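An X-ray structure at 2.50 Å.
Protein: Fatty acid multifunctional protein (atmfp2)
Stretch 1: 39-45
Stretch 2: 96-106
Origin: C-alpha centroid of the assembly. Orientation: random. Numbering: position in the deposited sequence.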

# COMPACT_ATOMS: atom_id res chain seq x y z
N LEU A 39 1.88 5.61 32.46
CA LEU A 39 3.04 6.49 32.35
C LEU A 39 2.83 7.73 33.21
O LEU A 39 3.72 8.13 33.96
N LYS A 40 1.65 8.32 33.09
CA LYS A 40 1.27 9.48 33.89
C LYS A 40 1.47 9.18 35.37
O LYS A 40 2.08 9.97 36.09
N SER A 41 0.97 8.04 35.82
CA SER A 41 1.12 7.63 37.21
C SER A 41 2.59 7.46 37.56
O SER A 41 3.05 7.93 38.60
N ASN A 42 3.32 6.79 36.69
CA ASN A 42 4.76 6.62 36.86
C ASN A 42 5.42 7.95 37.21
O ASN A 42 6.14 8.05 38.20
N TYR A 43 5.15 8.96 36.39
CA TYR A 43 5.78 10.26 36.55
C TYR A 43 5.36 10.97 37.83
O TYR A 43 6.19 11.56 38.53
N GLU A 44 4.07 10.92 38.14
CA GLU A 44 3.57 11.56 39.35
C GLU A 44 4.24 10.98 40.58
O GLU A 44 4.45 11.68 41.57
N GLU A 45 4.60 9.71 40.50
CA GLU A 45 5.31 9.05 41.59
C GLU A 45 6.79 9.43 41.60
O GLU A 45 7.33 9.80 42.64
N ASP A 96 3.62 19.36 29.85
CA ASP A 96 3.66 19.94 31.19
C ASP A 96 4.22 18.97 32.23
O ASP A 96 5.21 19.28 32.90
N LEU A 97 3.60 17.81 32.36
CA LEU A 97 4.00 16.84 33.36
C LEU A 97 5.41 16.32 33.12
O LEU A 97 6.25 16.33 34.02
N LEU A 98 5.67 15.87 31.89
CA LEU A 98 6.92 15.21 31.57
C LEU A 98 8.05 16.19 31.21
O LEU A 98 9.05 16.28 31.92
N GLU A 99 7.87 16.91 30.12
CA GLU A 99 8.94 17.76 29.60
C GLU A 99 9.28 18.93 30.52
O GLU A 99 10.44 19.33 30.62
N ALA A 100 8.26 19.47 31.19
CA ALA A 100 8.45 20.63 32.06
C ALA A 100 8.65 20.23 33.52
O ALA A 100 8.46 21.05 34.42
N ALA A 101 9.04 18.98 33.75
CA ALA A 101 9.28 18.49 35.10
C ALA A 101 10.62 18.99 35.63
O ALA A 101 11.51 19.36 34.86
N ARG A 102 10.77 18.99 36.95
CA ARG A 102 12.03 19.38 37.57
C ARG A 102 12.96 18.18 37.74
O ARG A 102 13.87 18.19 38.57
N LYS A 103 12.72 17.14 36.95
CA LYS A 103 13.61 15.99 36.86
C LYS A 103 13.73 15.57 35.40
O LYS A 103 12.71 15.39 34.72
N PRO A 104 14.97 15.40 34.92
CA PRO A 104 15.23 15.15 33.50
C PRO A 104 14.80 13.75 33.07
O PRO A 104 14.89 12.81 33.85
N SER A 105 14.32 13.64 31.84
CA SER A 105 13.96 12.35 31.26
C SER A 105 14.88 12.08 30.08
O SER A 105 15.25 12.99 29.34
N VAL A 106 15.26 10.81 29.91
CA VAL A 106 16.05 10.40 28.76
C VAL A 106 15.40 9.19 28.11
O VAL A 106 15.08 8.21 28.79

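How does the start of stretch 1, already helical, approach the second stretch? It does so largely through aliphatic carbon. Leu39 is buried, with chi1 t and chi2 p; its CA-to-CB bond points sideways, and although the end of the side chain comes nearer, CD2 of Leu39 stays 4.9 Å from CD1 of Leu98, too far for direct contact. Lys40, also directed sideways, reaches further. Its chain is extended, t at chi1, chi2 and chi3 before turning to m at chi4, and its CG lies 3.9 Å from CD2 of Leu97. CG of Lys40 thus supplies an apolar surface, while the chain beyond CG leads away from the leucine. Ser41 points away, and Asn42 is out of reach, its ND2 being hydrogen-bonded elsewhere in the structure.

What makes Tyr43 the centre of the contact? Its CA-to-CB bond points toward stretch 2, its CA has the CA of Leu98 as its nearest across the stretches at 7.1 Å, and it has more area covered by the other stretch than any other residue here. The chi1 of -92° lies between the usual wells, and chi2 is -90°. At the base of the side chain, CB of Tyr43 sits 4.1 Å from CD2 of Leu97. Further out, Leu98 packs over one face of the ring, with CZ of Tyr43 only 3.5 Å from CG of Leu98 and the tyrosine OH 3.4 Å from CD1 of Leu98. Leu98 starts sideways from its backbone, but its t, t rotamer brings the end of the side chain nearer to the tyrosine.

Where does the tyrosine hydroxyl find a polar partner among these apolar groups? Ser105, in the strand that follows the loop, points its CA-to-CB bond toward stretch 1 and adopts the m rotamer. Its OG lies at the ring edge, near the ring plane, and forms a hydrogen bond with OH of Tyr43 at 2.7 Å; either hydroxyl could be the donor. Both residues are buried, so this bond satisfies polar atoms that would otherwise be costly to enclose. It also ties the helix of stretch 1 to the start of the strand, whereas the leucine contacts tie it to the helix 96-99.

How does the contact finish at Glu44? Here the packing thins toward solvent. Glu44 is exposed and directed sideways, with chi1 m and chi2 t, and its CG approaches CD1 of Leu97 at 4.4 Å. Leu97 itself points toward stretch 1 in a t, p rotamer, so its two methyls meet Lys40, Tyr43 and Glu44 along the helix. One turn apart, Lys40 and Glu44 also join each other: NZ of Lys40 donates a hydrogen bond to OE2 of Glu44 at 2.7 Å, part of a salt bridge. The charges pair within stretch 1, while CG of each side chain lies near the leucine, that of Glu44 loosely. Beyond them, Glu45 is out of reach of stretch 2.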

# COMPACT_ATOMS: atom_id res chain seq x y z
CB LEU A 39 3.25 6.88 30.89
CG LEU A 39 4.52 7.65 30.55
CD1 LEU A 39 5.75 6.84 30.94
CD2 LEU A 39 4.55 7.98 29.07
CB LYS A 40 -0.18 9.86 33.62
CG LYS A 40 -0.72 10.98 34.50
CD LYS A 40 -2.16 11.33 34.12
CE LYS A 40 -2.71 12.47 34.95
NZ LYS A 40 -3.20 12.03 36.28
CB SER A 41 0.36 6.33 37.48
OG SER A 41 -1.03 6.51 37.29
CB ASN A 42 5.40 6.06 35.59
CG ASN A 42 5.13 4.58 35.40
OD1 ASN A 42 4.91 3.85 36.36
ND2 ASN A 42 5.16 4.13 34.15
CB TYR A 43 5.54 11.14 35.32
CG TYR A 43 6.63 11.01 34.28
CD1 TYR A 43 7.75 11.84 34.31
CD2 TYR A 43 6.57 10.04 33.29
CE1 TYR A 43 8.76 11.72 33.37
CE2 TYR A 43 7.57 9.91 32.35
CZ TYR A 43 8.67 10.76 32.39
OH TYR A 43 9.67 10.63 31.46
CB GLU A 44 2.05 11.43 39.44
CG GLU A 44 1.32 12.14 38.32
CD GLU A 44 -0.18 12.00 38.41
OE1 GLU A 44 -0.66 11.27 39.31
OE2 GLU A 44 -0.89 12.62 37.59
CB GLU A 45 5.17 7.53 41.49
CG GLU A 45 6.11 6.76 42.41
CD GLU A 45 5.92 5.26 42.33
OE1 GLU A 45 4.97 4.81 41.65
OE2 GLU A 45 6.71 4.52 42.95
CB ASP A 96 2.28 20.43 31.61
CG ASP A 96 1.82 21.63 30.80
OD1 ASP A 96 2.67 22.27 30.16
OD2 ASP A 96 0.60 21.93 30.82
CB LEU A 97 3.01 15.66 33.40
CG LEU A 97 3.33 14.53 34.37
CD1 LEU A 97 3.40 15.04 35.80
CD2 LEU A 97 2.30 13.42 34.25
CB LEU A 98 6.71 14.20 30.43
CG LEU A 98 7.86 13.24 30.10
CD1 LEU A 98 7.33 11.98 29.42
CD2 LEU A 98 8.92 13.90 29.25
CB GLU A 99 8.59 18.28 28.20
CG GLU A 99 9.73 18.98 27.49
CD GLU A 99 9.30 19.58 26.17
OE1 GLU A 99 8.27 20.30 26.14
OE2 GLU A 99 9.99 19.33 25.15
CB ALA A 100 7.27 21.59 31.93
CB ALA A 101 9.23 16.97 35.14
CB ARG A 102 11.80 20.09 38.90
CG ARG A 102 11.64 21.60 38.75
CD ARG A 102 11.27 22.28 40.06
NE ARG A 102 9.86 22.07 40.40
CZ ARG A 102 9.23 22.71 41.38
NH1 ARG A 102 9.88 23.60 42.12
NH2 ARG A 102 7.95 22.46 41.63
CB LYS A 103 13.10 14.83 37.71
CG LYS A 103 13.24 15.06 39.21
CD LYS A 103 12.68 13.90 40.01
CE LYS A 103 12.83 14.15 41.50
NZ LYS A 103 12.19 13.09 42.31
CB PRO A 104 16.76 15.27 33.40
CG PRO A 104 17.24 15.76 34.74
CD PRO A 104 16.20 15.35 35.72
CB SER A 105 12.51 12.35 30.79
OG SER A 105 11.61 12.47 31.88
CB VAL A 106 17.50 10.06 29.14
CG1 VAL A 106 18.26 9.57 27.92
CG2 VAL A 106 18.18 11.26 29.76